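Local atomic coordinates of DNA double-strand break repair nuclease NurA (Sulfolobus solfataricus, PDB entry 2YGK), a protein that degrades DNA ends as a manganese-dependent nuclease, probably working with the HerA helicase to resect the 5' strand during double-strand break repair. Residues Gly101-Arg107 / Glu171-Arg175; Asp216-Glu221 / Phe259-Leu263; Leu263-Arg268 / Ser294-Tyr298. All coordinates share one frame; numbering follows the deposited sequence.

Interaction 1: residues Gly101-Arg107 / Glu171-Arg175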
ATOM      1  N   GLY A 101      -9.730 -10.217   3.490  1.00 80.68           N
ATOM      2  CA  GLY A 101      -8.538 -10.564   4.243  1.00 82.18           C
ATOM      3  C   GLY A 101      -7.432  -9.510   4.268  1.00 82.43           C
ATOM      4  O   GLY A 101      -7.310  -8.647   3.375  1.00 81.09           O
ATOM      5  N   ASN A 102      -6.599  -9.628   5.299  1.00 84.30           N
ATOM      6  CA  ASN A 102      -5.532  -8.677   5.606  1.00 84.03           C
ATOM      7  C   ASN A 102      -4.323  -8.824   4.682  1.00 81.12           C
ATOM      8  O   ASN A 102      -3.531  -7.879   4.535  1.00 80.98           O
ATOM      9  CB  ASN A 102      -5.106  -8.873   7.073  1.00 86.89           C
ATOM     10  CG  ASN A 102      -4.278  -7.725   7.617  1.00 88.78           C
ATOM     11  OD1 ASN A 102      -3.728  -6.915   6.865  1.00 88.23           O
ATOM     12  ND2 ASN A 102      -4.177  -7.655   8.947  1.00 92.76           N
ATOM     13  N   ASP A 103      -4.164  -9.995   4.064  1.00 78.84           N
ATOM     14  CA  ASP A 103      -3.022 -10.237   3.171  1.00 75.62           C
ATOM     15  C   ASP A 103      -3.440 -10.405   1.703  1.00 71.70           C
ATOM     16  O   ASP A 103      -2.651 -10.827   0.873  1.00 70.22           O
ATOM     17  CB  ASP A 103      -2.221 -11.436   3.680  1.00 76.80           C
ATOM     18  CG  ASP A 103      -1.838 -11.290   5.141  1.00 79.99           C
ATOM     19  OD1 ASP A 103      -1.268 -10.233   5.497  1.00 80.57           O
ATOM     20  OD2 ASP A 103      -2.117 -12.222   5.938  1.00 84.52           O
ATOM     21  N   ALA A 104      -4.667 -10.010   1.386  1.00 69.59           N
ATOM     22  CA  ALA A 104      -5.217 -10.112   0.037  1.00 66.63           C
ATOM     23  C   ALA A 104      -4.385  -9.383  -1.029  1.00 63.34           C
ATOM     24  O   ALA A 104      -4.117  -9.938  -2.104  1.00 62.09           O
ATOM     25  CB  ALA A 104      -6.644  -9.602   0.024  1.00 67.54           C
ATOM     26  N   GLN A 105      -3.957  -8.157  -0.742  1.00 60.71           N
ATOM     27  CA  GLN A 105      -3.066  -7.460  -1.685  1.00 57.79           C
ATOM     28  C   GLN A 105      -1.729  -8.181  -1.872  1.00 55.35           C
ATOM     29  O   GLN A 105      -1.144  -8.148  -2.940  1.00 53.99           O
ATOM     30  CB  GLN A 105      -2.815  -6.004  -1.255  1.00 57.98           C
ATOM     31  CG  GLN A 105      -4.090  -5.141  -1.239  1.00 58.01           C
ATOM     32  CD  GLN A 105      -4.666  -4.926  -2.618  1.00 55.10           C
ATOM     33  OE1 GLN A 105      -3.937  -4.862  -3.613  1.00 55.04           O
ATOM     34  NE2 GLN A 105      -5.966  -4.806  -2.687  1.00 50.42           N
ATOM     35  N   GLU A 106      -1.249  -8.825  -0.823  1.00 54.90           N
ATOM     36  CA  GLU A 106       0.021  -9.505  -0.885  1.00 53.57           C
ATOM     37  C   GLU A 106      -0.136 -10.837  -1.660  1.00 51.72           C
ATOM     38  O   GLU A 106       0.679 -11.163  -2.551  1.00 50.10           O
ATOM     39  CB  GLU A 106       0.564  -9.719   0.529  1.00 55.53           C
ATOM     40  CG  GLU A 106       2.079  -9.761   0.544  1.00 58.43           C
ATOM     41  CD  GLU A 106       2.670 -10.488   1.730  1.00 63.02           C
ATOM     42  OE1 GLU A 106       2.036 -10.497   2.814  1.00 64.90           O
ATOM     43  OE2 GLU A 106       3.792 -11.040   1.553  1.00 66.32           O
ATOM     44  N   ARG A 107      -1.209 -11.581  -1.370  1.00 50.07           N
ATOM     45  CA  ARG A 107      -1.461 -12.779  -2.141  1.00 48.77           C
ATOM     46  C   ARG A 107      -1.585 -12.447  -3.621  1.00 45.81           C
ATOM     47  O   ARG A 107      -1.116 -13.213  -4.457  1.00 45.54           O
ATOM     48  CB  ARG A 107      -2.714 -13.535  -1.682  1.00 50.46           C
ATOM     49  CG  ARG A 107      -2.768 -13.763  -0.194  1.00 53.57           C
ATOM     50  CD  ARG A 107      -3.642 -14.915   0.224  1.00 56.85           C
ATOM     51  NE  ARG A 107      -5.060 -14.724  -0.056  1.00 59.12           N
ATOM     52  CZ  ARG A 107      -5.847 -13.894   0.600  1.00 60.14           C
ATOM     53  NH1 ARG A 107      -5.353 -13.134   1.580  1.00 62.92           N
ATOM     54  NH2 ARG A 107      -7.123 -13.812   0.250  1.00 59.98           N
ATOM     55  N   GLU A 171      -6.132 -18.265   5.147  1.00107.79           N
ATOM     56  CA  GLU A 171      -5.471 -17.114   4.528  1.00104.64           C
ATOM     57  C   GLU A 171      -3.957 -17.092   4.748  1.00102.96           C
ATOM     58  O   GLU A 171      -3.195 -16.848   3.802  1.00100.65           O
ATOM     59  CB  GLU A 171      -6.050 -15.793   5.057  1.00104.77           C
ATOM     60  CG  GLU A 171      -7.559 -15.677   4.959  1.00106.60           C
ATOM     61  CD  GLU A 171      -8.003 -14.282   4.577  1.00106.63           C
ATOM     62  OE1 GLU A 171      -7.462 -13.308   5.159  1.00107.18           O
ATOM     63  OE2 GLU A 171      -8.882 -14.168   3.689  1.00105.57           O
ATOM     64  N   ARG A 172      -3.525 -17.298   5.995  1.00103.10           N
ATOM     65  CA  ARG A 172      -2.095 -17.221   6.328  1.00101.77           C
ATOM     66  C   ARG A 172      -1.344 -18.296   5.557  1.00 98.62           C
ATOM     67  O   ARG A 172      -0.253 -18.051   5.030  1.00 96.59           O
ATOM     68  CB  ARG A 172      -1.844 -17.385   7.832  1.00105.33           C
ATOM     69  CG  ARG A 172      -1.920 -16.089   8.637  1.00108.61           C
ATOM     70  CD  ARG A 172      -1.421 -16.285  10.077  1.00116.31           C
ATOM     71  NE  ARG A 172      -1.922 -17.524  10.687  1.00121.98           N
ATOM     72  CZ  ARG A 172      -3.185 -17.752  11.031  1.00126.09           C
ATOM     73  NH1 ARG A 172      -4.125 -16.833  10.838  1.00126.35           N
ATOM     74  NH2 ARG A 172      -3.517 -18.915  11.564  1.00130.44           N
ATOM     75  N   LYS A 173      -1.959 -19.479   5.497  1.00 96.54           N
ATOM     76  CA  LYS A 173      -1.432 -20.586   4.722  1.00 93.76           C
ATOM     77  C   LYS A 173      -1.367 -20.294   3.229  1.00 87.17           C
ATOM     78  O   LYS A 173      -0.438 -20.746   2.588  1.00 86.36           O
ATOM     79  CB  LYS A 173      -2.227 -21.869   4.975  1.00 96.61           C
ATOM     80  CG  LYS A 173      -1.824 -22.567   6.264  1.00102.20           C
ATOM     81  CD  LYS A 173      -2.548 -23.890   6.445  1.00107.58           C
ATOM     82  CE  LYS A 173      -2.125 -24.533   7.741  1.00112.56           C
ATOM     83  NZ  LYS A 173      -2.774 -25.848   7.953  1.00116.60           N
HETATM   84  N   MSE A 174      -2.330 -19.563   2.666  1.00 81.41           N
HETATM   85  CA  MSE A 174      -2.248 -19.237   1.237  1.00 75.94           C
HETATM   86  C   MSE A 174      -1.059 -18.274   0.920  1.00 72.44           C
HETATM   87  O   MSE A 174      -0.221 -18.555   0.054  1.00 69.89           O
HETATM   88  CB  MSE A 174      -3.552 -18.685   0.659  1.00 73.83           C
HETATM   89  CG  MSE A 174      -3.394 -18.489  -0.856  1.00 69.86           C
HETATM   90 SE   MSE A 174      -4.823 -17.701  -1.835  1.00 62.86          SE
HETATM   91  CE  MSE A 174      -4.351 -18.053  -3.640  1.00 64.88           C
ATOM     92  N   ARG A 175      -0.996 -17.151   1.626  1.00 70.34           N
ATOM     93  CA  ARG A 175       0.127 -16.261   1.478  1.00 68.17           C
ATOM     94  C   ARG A 175       1.409 -17.070   1.604  1.00 67.17           C
ATOM     95  O   ARG A 175       2.292 -16.935   0.775  1.00 65.45           O
ATOM     96  CB  ARG A 175       0.103 -15.136   2.502  1.00 68.61           C
ATOM     97  CG  ARG A 175       1.461 -14.422   2.681  1.00 71.61           C
ATOM     98  CD  ARG A 175       1.473 -13.538   3.913  1.00 77.76           C
ATOM     99  NE  ARG A 175       0.987 -14.285   5.078  1.00 85.12           N
ATOM    100  CZ  ARG A 175       1.682 -14.540   6.181  1.00 91.63           C
ATOM    101  NH1 ARG A 175       2.918 -14.074   6.340  1.00 93.71           N
ATOM    102  NH2 ARG A 175       1.117 -15.255   7.153  1.00 95.00           N
TER

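Interaction 2: residues Asp216-Glu221 / Phe259-Leu263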
ATOM      1  N   ASP A 216      22.286   3.582  -2.449  1.00 53.99           N
ATOM      2  CA  ASP A 216      23.475   3.661  -3.319  1.00 52.83           C
ATOM      3  C   ASP A 216      23.131   4.134  -4.706  1.00 50.72           C
ATOM      4  O   ASP A 216      23.874   4.923  -5.321  1.00 50.20           O
ATOM      5  CB  ASP A 216      24.127   2.297  -3.461  1.00 52.22           C
ATOM      6  CG  ASP A 216      24.768   1.806  -2.178  1.00 54.68           C
ATOM      7  OD1 ASP A 216      25.225   2.627  -1.354  1.00 56.98           O
ATOM      8  OD2 ASP A 216      24.820   0.571  -2.001  1.00 55.77           O
ATOM      9  N   ILE A 217      21.991   3.643  -5.174  1.00 48.84           N
ATOM     10  CA  ILE A 217      21.505   3.905  -6.514  1.00 47.19           C
ATOM     11  C   ILE A 217      21.207   5.381  -6.647  1.00 48.15           C
ATOM     12  O   ILE A 217      21.436   5.943  -7.712  1.00 48.63           O
ATOM     13  CB  ILE A 217      20.266   3.028  -6.865  1.00 45.74           C
ATOM     14  CG1 ILE A 217      20.009   3.024  -8.384  1.00 44.68           C
ATOM     15  CG2 ILE A 217      19.030   3.479  -6.094  1.00 45.67           C
ATOM     16  CD1 ILE A 217      18.812   2.118  -8.847  1.00 41.06           C
ATOM     17  N   THR A 218      20.744   6.016  -5.565  1.00 49.05           N
ATOM     18  CA  THR A 218      20.488   7.459  -5.562  1.00 50.02           C
ATOM     19  C   THR A 218      21.788   8.264  -5.469  1.00 51.39           C
ATOM     20  O   THR A 218      21.944   9.313  -6.103  1.00 52.03           O
ATOM     21  CB  THR A 218      19.580   7.846  -4.383  1.00 51.67           C
ATOM     22  OG1 THR A 218      18.334   7.139  -4.484  1.00 50.80           O
ATOM     23  CG2 THR A 218      19.328   9.328  -4.362  1.00 52.38           C
ATOM     24  N   VAL A 219      22.719   7.775  -4.663  1.00 51.72           N
ATOM     25  CA  VAL A 219      24.062   8.343  -4.609  1.00 52.64           C
ATOM     26  C   VAL A 219      24.719   8.384  -6.000  1.00 51.34           C
ATOM     27  O   VAL A 219      25.247   9.407  -6.388  1.00 52.07           O
ATOM     28  CB  VAL A 219      24.957   7.588  -3.578  1.00 53.25           C
ATOM     29  CG1 VAL A 219      26.382   7.783  -3.864  1.00 53.50           C
ATOM     30  CG2 VAL A 219      24.693   8.092  -2.199  1.00 55.58           C
ATOM     31  N   LEU A 220      24.650   7.304  -6.765  1.00 49.51           N
ATOM     32  CA  LEU A 220      25.266   7.290  -8.113  1.00 48.90           C
ATOM     33  C   LEU A 220      24.602   8.187  -9.158  1.00 48.76           C
ATOM     34  O   LEU A 220      25.234   8.623 -10.119  1.00 49.25           O
ATOM     35  CB  LEU A 220      25.301   5.873  -8.676  1.00 47.10           C
ATOM     36  CG  LEU A 220      26.127   4.869  -7.890  1.00 47.49           C
ATOM     37  CD1 LEU A 220      25.692   3.468  -8.269  1.00 43.97           C
ATOM     38  CD2 LEU A 220      27.646   5.124  -8.109  1.00 48.58           C
ATOM     39  N   GLU A 221      23.313   8.431  -9.000  1.00 49.20           N
ATOM     40  CA  GLU A 221      22.571   9.262  -9.944  1.00 49.44           C
ATOM     41  C   GLU A 221      22.880  10.704  -9.676  1.00 50.96           C
ATOM     42  O   GLU A 221      22.862  11.517 -10.588  1.00 51.60           O
ATOM     43  CB  GLU A 221      21.076   9.004  -9.835  1.00 49.28           C
ATOM     44  CG  GLU A 221      20.637   7.642 -10.412  1.00 49.88           C
ATOM     45  CD  GLU A 221      19.158   7.320 -10.170  1.00 53.14           C
ATOM     46  OE1 GLU A 221      18.399   8.203  -9.698  1.00 54.39           O
ATOM     47  OE2 GLU A 221      18.755   6.170 -10.468  1.00 55.99           O
ATOM     48  N   PHE A 259      25.784  -5.251  -9.295  1.00 42.88           N
ATOM     49  CA  PHE A 259      26.416  -3.989  -9.666  1.00 41.61           C
ATOM     50  C   PHE A 259      25.339  -3.022 -10.107  1.00 40.08           C
ATOM     51  O   PHE A 259      24.224  -3.436 -10.411  1.00 39.99           O
ATOM     52  CB  PHE A 259      27.457  -4.173 -10.768  1.00 41.55           C
ATOM     53  CG  PHE A 259      26.912  -4.714 -12.053  1.00 39.16           C
ATOM     54  CD1 PHE A 259      26.788  -6.071 -12.252  1.00 41.15           C
ATOM     55  CD2 PHE A 259      26.564  -3.877 -13.078  1.00 38.52           C
ATOM     56  CE1 PHE A 259      26.264  -6.591 -13.470  1.00 40.04           C
ATOM     57  CE2 PHE A 259      26.056  -4.392 -14.297  1.00 38.15           C
ATOM     58  CZ  PHE A 259      25.901  -5.740 -14.475  1.00 37.33           C
ATOM     59  N   TYR A 260      25.694  -1.740 -10.143  1.00 38.93           N
ATOM     60  CA  TYR A 260      24.862  -0.680 -10.669  1.00 36.63           C
ATOM     61  C   TYR A 260      25.438  -0.226 -11.966  1.00 36.50           C
ATOM     62  O   TYR A 260      26.641  -0.100 -12.111  1.00 38.54           O
ATOM     63  CB  TYR A 260      24.865   0.460  -9.717  1.00 36.19           C
ATOM     64  CG  TYR A 260      24.176   0.118  -8.444  1.00 38.63           C
ATOM     65  CD1 TYR A 260      22.762   0.205  -8.334  1.00 38.27           C
ATOM     66  CD2 TYR A 260      24.894  -0.291  -7.337  1.00 40.48           C
ATOM     67  CE1 TYR A 260      22.116  -0.088  -7.153  1.00 39.31           C
ATOM     68  CE2 TYR A 260      24.240  -0.576  -6.120  1.00 41.87           C
ATOM     69  CZ  TYR A 260      22.849  -0.487  -6.048  1.00 42.63           C
ATOM     70  OH  TYR A 260      22.202  -0.768  -4.856  1.00 46.52           O
ATOM     71  N   THR A 261      24.605   0.015 -12.951  1.00 35.88           N
ATOM     72  CA  THR A 261      25.136   0.441 -14.242  1.00 35.27           C
ATOM     73  C   THR A 261      24.219   1.520 -14.752  1.00 34.66           C
ATOM     74  O   THR A 261      23.042   1.568 -14.392  1.00 34.32           O
ATOM     75  CB  THR A 261      25.206  -0.765 -15.267  1.00 35.38           C
ATOM     76  OG1 THR A 261      25.794  -0.354 -16.531  1.00 34.49           O
ATOM     77  CG2 THR A 261      23.836  -1.344 -15.465  1.00 32.77           C
ATOM     78  N   ARG A 262      24.816   2.414 -15.535  1.00 34.69           N
ATOM     79  CA  ARG A 262      24.130   3.359 -16.363  1.00 34.33           C
ATOM     80  C   ARG A 262      24.518   2.973 -17.746  1.00 34.27           C
ATOM     81  O   ARG A 262      25.712   2.991 -18.049  1.00 35.96           O
ATOM     82  CB  ARG A 262      24.621   4.783 -16.072  1.00 35.17           C
ATOM     83  CG  ARG A 262      24.029   5.832 -17.023  1.00 35.82           C
ATOM     84  CD  ARG A 262      24.491   7.228 -16.700  1.00 38.72           C
ATOM     85  NE  ARG A 262      24.011   7.761 -15.412  1.00 38.97           N
ATOM     86  CZ  ARG A 262      24.750   7.998 -14.321  1.00 39.10           C
ATOM     87  NH1 ARG A 262      26.049   7.744 -14.296  1.00 41.89           N
ATOM     88  NH2 ARG A 262      24.179   8.505 -13.223  1.00 39.87           N
ATOM     89  N   LEU A 263      23.536   2.657 -18.594  1.00 33.92           N
ATOM     90  CA  LEU A 263      23.786   2.155 -19.955  1.00 34.31           C
ATOM     91  C   LEU A 263      24.069   3.255 -20.953  1.00 36.91           C
ATOM     92  O   LEU A 263      24.620   2.986 -22.024  1.00 37.74           O
ATOM     93  CB  LEU A 263      22.606   1.345 -20.473  1.00 32.93           C
ATOM     94  CG  LEU A 263      22.329   0.137 -19.578  1.00 31.97           C
ATOM     95  CD1 LEU A 263      20.988  -0.382 -19.891  1.00 29.85           C
ATOM     96  CD2 LEU A 263      23.405  -0.969 -19.667  1.00 31.13           C
TER
HETATM   97  O   HOH W   1      21.751   9.834 -13.399  1.00 69.76           O

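Interaction 3: residues Leu263-Arg268 / Ser294-Tyr298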
ATOM      1  N   LEU A 263      23.536   2.657 -18.594  1.00 33.92           N
ATOM      2  CA  LEU A 263      23.786   2.155 -19.955  1.00 34.31           C
ATOM      3  C   LEU A 263      24.069   3.255 -20.953  1.00 36.91           C
ATOM      4  O   LEU A 263      24.620   2.986 -22.024  1.00 37.74           O
ATOM      5  CB  LEU A 263      22.606   1.345 -20.473  1.00 32.93           C
ATOM      6  CG  LEU A 263      22.329   0.137 -19.578  1.00 31.97           C
ATOM      7  CD1 LEU A 263      20.988  -0.382 -19.891  1.00 29.85           C
ATOM      8  CD2 LEU A 263      23.405  -0.969 -19.667  1.00 31.13           C
ATOM      9  N   ASP A 264      23.705   4.485 -20.598  1.00 38.88           N
ATOM     10  CA  ASP A 264      23.683   5.610 -21.530  1.00 41.05           C
ATOM     11  C   ASP A 264      23.952   6.903 -20.764  1.00 42.31           C
ATOM     12  O   ASP A 264      23.346   7.152 -19.697  1.00 41.62           O
ATOM     13  CB  ASP A 264      22.323   5.646 -22.190  1.00 41.41           C
ATOM     14  CG  ASP A 264      22.179   6.755 -23.183  1.00 47.23           C
ATOM     15  OD1 ASP A 264      23.144   7.529 -23.394  1.00 51.44           O
ATOM     16  OD2 ASP A 264      21.058   6.862 -23.757  1.00 53.89           O
ATOM     17  N   ASN A 265      24.884   7.701 -21.293  1.00 44.08           N
ATOM     18  CA  ASN A 265      25.273   8.970 -20.696  1.00 45.46           C
ATOM     19  C   ASN A 265      24.068   9.790 -20.291  1.00 46.37           C
ATOM     20  O   ASN A 265      23.218  10.040 -21.113  1.00 47.59           O
ATOM     21  CB  ASN A 265      26.074   9.785 -21.695  1.00 46.99           C
ATOM     22  CG  ASN A 265      27.524   9.341 -21.812  1.00 48.60           C
ATOM     23  OD1 ASN A 265      28.032   8.555 -21.003  1.00 51.88           O
ATOM     24  ND2 ASN A 265      28.221   9.895 -22.797  1.00 48.36           N
ATOM     25  N   GLY A 266      23.994  10.195 -19.029  1.00 47.05           N
ATOM     26  CA  GLY A 266      22.984  11.139 -18.571  1.00 48.71           C
ATOM     27  C   GLY A 266      21.681  10.521 -18.121  1.00 48.24           C
ATOM     28  O   GLY A 266      20.780  11.224 -17.648  1.00 49.02           O
ATOM     29  N   LYS A 267      21.578   9.202 -18.235  1.00 47.39           N
ATOM     30  CA  LYS A 267      20.322   8.501 -17.948  1.00 46.18           C
ATOM     31  C   LYS A 267      20.337   7.819 -16.589  1.00 45.07           C
ATOM     32  O   LYS A 267      21.238   8.029 -15.781  1.00 45.88           O
ATOM     33  CB  LYS A 267      20.048   7.510 -19.066  1.00 45.71           C
ATOM     34  CG  LYS A 267      19.970   8.184 -20.410  1.00 48.73           C
ATOM     35  CD  LYS A 267      18.841   9.211 -20.412  1.00 52.00           C
ATOM     36  CE  LYS A 267      18.570   9.756 -21.796  1.00 54.46           C
ATOM     37  NZ  LYS A 267      19.720  10.489 -22.316  1.00 56.20           N
ATOM     38  N   ARG A 268      19.296   7.049 -16.317  1.00 44.11           N
ATOM     39  CA  ARG A 268      19.058   6.477 -15.007  1.00 43.29           C
ATOM     40  C   ARG A 268      20.106   5.440 -14.734  1.00 41.21           C
ATOM     41  O   ARG A 268      20.706   4.930 -15.660  1.00 42.16           O
ATOM     42  CB  ARG A 268      17.686   5.815 -14.997  1.00 43.46           C
ATOM     43  CG  ARG A 268      17.589   4.669 -16.022  1.00 45.55           C
ATOM     44  CD  ARG A 268      16.384   3.830 -15.796  1.00 48.51           C
ATOM     45  NE  ARG A 268      15.188   4.580 -16.133  1.00 54.76           N
ATOM     46  CZ  ARG A 268      14.197   4.885 -15.294  1.00 58.68           C
ATOM     47  NH1 ARG A 268      14.235   4.519 -14.014  1.00 58.68           N
ATOM     48  NH2 ARG A 268      13.150   5.574 -15.752  1.00 60.52           N
ATOM     49  N   SER A 294      18.253  -1.306 -25.680  1.00 39.04           N
ATOM     50  CA  SER A 294      17.888  -0.324 -24.693  1.00 38.14           C
ATOM     51  C   SER A 294      17.502   0.961 -25.355  1.00 39.57           C
ATOM     52  O   SER A 294      18.036   1.343 -26.403  1.00 42.12           O
ATOM     53  CB  SER A 294      19.055  -0.024 -23.761  1.00 37.34           C
ATOM     54  OG  SER A 294      19.265  -1.098 -22.862  1.00 36.55           O
ATOM     55  N   ILE A 295      16.560   1.635 -24.726  1.00 39.63           N
ATOM     56  CA  ILE A 295      16.196   2.988 -25.080  1.00 40.90           C
ATOM     57  C   ILE A 295      16.316   3.861 -23.865  1.00 39.91           C
ATOM     58  O   ILE A 295      15.846   3.480 -22.773  1.00 38.08           O
ATOM     59  CB  ILE A 295      14.792   3.020 -25.643  1.00 41.85           C
ATOM     60  CG1 ILE A 295      14.897   2.594 -27.093  1.00 45.17           C
ATOM     61  CG2 ILE A 295      14.187   4.423 -25.569  1.00 42.87           C
ATOM     62  CD1 ILE A 295      13.610   2.094 -27.601  1.00 50.13           C
ATOM     63  N   LYS A 296      16.952   5.018 -24.054  1.00 40.77           N
ATOM     64  CA  LYS A 296      17.153   5.983 -22.967  1.00 41.65           C
ATOM     65  C   LYS A 296      17.581   5.310 -21.683  1.00 39.84           C
ATOM     66  O   LYS A 296      17.067   5.641 -20.633  1.00 39.44           O
ATOM     67  CB  LYS A 296      15.894   6.809 -22.693  1.00 43.07           C
ATOM     68  CG  LYS A 296      15.725   8.008 -23.659  1.00 48.94           C
ATOM     69  CD  LYS A 296      14.241   8.412 -23.794  1.00 54.72           C
ATOM     70  CE  LYS A 296      14.074   9.501 -24.843  1.00 60.18           C
ATOM     71  NZ  LYS A 296      14.849  10.708 -24.467  1.00 62.95           N
ATOM     72  N   GLY A 297      18.518   4.364 -21.781  1.00 38.59           N
ATOM     73  CA  GLY A 297      19.173   3.824 -20.621  1.00 37.00           C
ATOM     74  C   GLY A 297      18.520   2.593 -20.058  1.00 35.93           C
ATOM     75  O   GLY A 297      19.058   2.042 -19.103  1.00 35.87           O
ATOM     76  N   TYR A 298      17.406   2.123 -20.651  1.00 35.11           N
ATOM     77  CA  TYR A 298      16.681   0.955 -20.136  1.00 33.11           C
ATOM     78  C   TYR A 298      16.253  -0.057 -21.212  1.00 33.03           C
ATOM     79  O   TYR A 298      15.774   0.331 -22.285  1.00 32.49           O
ATOM     80  CB  TYR A 298      15.425   1.443 -19.412  1.00 33.32           C
ATOM     81  CG  TYR A 298      14.703   0.405 -18.587  1.00 31.81           C
ATOM     82  CD1 TYR A 298      15.175   0.052 -17.350  1.00 31.62           C
ATOM     83  CD2 TYR A 298      13.556  -0.233 -19.067  1.00 30.83           C
ATOM     84  CE1 TYR A 298      14.507  -0.908 -16.562  1.00 32.56           C
ATOM     85  CE2 TYR A 298      12.888  -1.191 -18.309  1.00 30.67           C
ATOM     86  CZ  TYR A 298      13.373  -1.523 -17.044  1.00 31.56           C
ATOM     87  OH  TYR A 298      12.721  -2.443 -16.229  1.00 34.24           O
TER
HETATM   88  O   HOH W   2      20.295   3.817 -24.060  1.00 49.97           O

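Interaction 1: residues Gly101-Arg107 / Glu171-Arg175
Gly101 abuts the carboxylate of Glu171, its CA 3.1 Å from Glu171 OE1; a side chain at this position would run into that oxygen. Two residues on, Asp103 sits at the N-cap position of helix 104-123 and places its carboxylate near Arg175. OD2 of Asp103 lies 3.8 Å from NE of Arg175, a long salt bridge in which the oxygen stands well off the guanidinium plane, and no N-H is aimed at it. Glu106, with CG anti to its backbone N (chi1 -151°), reaches the aliphatic part of the same arginine: OE1 of Glu106 is 3.3 Å from CD of Arg175, so both acids approach the arginine, Asp103 at NE and Glu106 at CD. One residue further, Arg107 crosses Met174, a selenomethionine, at about a right angle. The SE atom of Met174 meets the edge of the guanidinium, 3.5 Å from NE of Arg107. A bend at chi3 (-66°) brings the end of Arg107 close to Glu171, where NH2 of Arg107 makes a second long ion pair with OE2 of Glu171 at 3.9 Å, again by charge alone. Phe98 adds a cation-pi contact to Arg107. The whole contact therefore joins the start of helix 104-123 to the 171-175 part of helix 171-193, beside Phe98, which ends strand 85-98, an outermost strand of the mixed sheet within this chain.

Interaction 2: residues Asp216-Glu221 / Phe259-Leu263
The Tyr260 side chain packs against the first turn of helix 216-223, meeting Ile217, Leu220 and Asp216. Its chi1 of -67° sets CG anti to the carbonyl carbon and brings the ring up to the helix. Leu220 meets the root of the side chain: its CD1 branch is 3.4 Å from CB of Tyr260 and also touches CG. Ile217 meets the ring at CE1, CB of Ile217 lying 3.6 Å from CE1 of Tyr260 while CG1 rests near CD1. At the far end, CB of Asp216 comes within 3.9 Å of OH of Tyr260. The Asp216 carboxylate, turned nearly perpendicular to the ring, is used elsewhere, its two oxygens accepting the backbone N-H groups of Leu209 and Phe210.

This is a helix packed on a strand of the mixed sheet in a NurA domain of the RNase H clan. The axes of the segments 216-221 and 259-262 approach to 9.8 Å and are inclined by 33°, both running broadly the same way. Ile217 itself is about 11 Å, side chain to side chain, from the manganese ligand Asp133.

Further along the strand Arg262 makes the polar half of the contact. A bend at chi3 brings NH2 of Arg262 to 3.3 Å from O of Leu220; the N-H points fairly straight, at 155°, and the oxygen lies near the guanidinium plane, although the donor approaches from above the carbonyl plane. NH2 of Arg262 also gives a hydrogen bond to a water at 2.8 Å, which in turn donates weakly to O of Glu221. NH1 bonds to Thr224 OG1 and Lys226 O and NE to Lys267 O, so every nitrogen of this buried guanidinium has a partner and its rotation is fixed.

Interaction 3: residues Leu263-Arg268 / Ser294-Tyr298
Leu263 packs a methyl, CD1, against polar atoms of the 294-298 turn: CD1 of Leu263 is 3.2 Å from O of Gly297 and 3.5 Å from OG of Ser294, whose hydroxyl is hydrogen-bonded to Leu290 O. Lys267 adds its aliphatic chain. A bend at chi2 (-60°) lays the stem along the Lys296 carbonyl, and CE of Lys267 comes to 3.8 Å from CG of Lys296 as the two lysines cross at a slant. An alanine in place of Lys267 would strip away that folded chain and would probably leave the Lys296 carbonyl and stem less covered on this side. Arg268 approaches Tyr298, CD of Arg268 lying 4.3 Å from CD1 of Tyr298.

The polar link is indirect: a water donates to OD2 of Asp264 at 3.2 Å and accepts from N of Gly297 at 2.9 Å.

Two turns do the shaping, type II from Asp264 to Lys267 and type I' from Ile295 to Tyr298. Gly297, within the second, faces the first; a CB here would strike CB of Lys267, and its backbone angles (phi 92°) already favour glycine. The first turn joins strands 255-262 and 270-275; the second is a tight hairpin between strands 294-295 and 298-299, following helix 280-291, with the Tyr298 side chain about 8 Å from the manganese ion.

Along the chain the three contacts come in series, and all belong to the NurA domain. Interaction 1 stands apart, its centre 34 Å from that of interaction 2 and 38 Å from that of interaction 3, on the opposite side of the chain's centre. Interactions 2 and 3 form a continuous patch: their centres are 11 Å apart, they share Leu263, and strand 255-262 leads from one straight into the loop of the other. Thus interaction 1 pairs two helices near strand 85-98, outermost in the sheet within this chain, while the other two connect a helix, an inner strand and a hairpin on the side of the fold where Tyr298 approaches the manganese site.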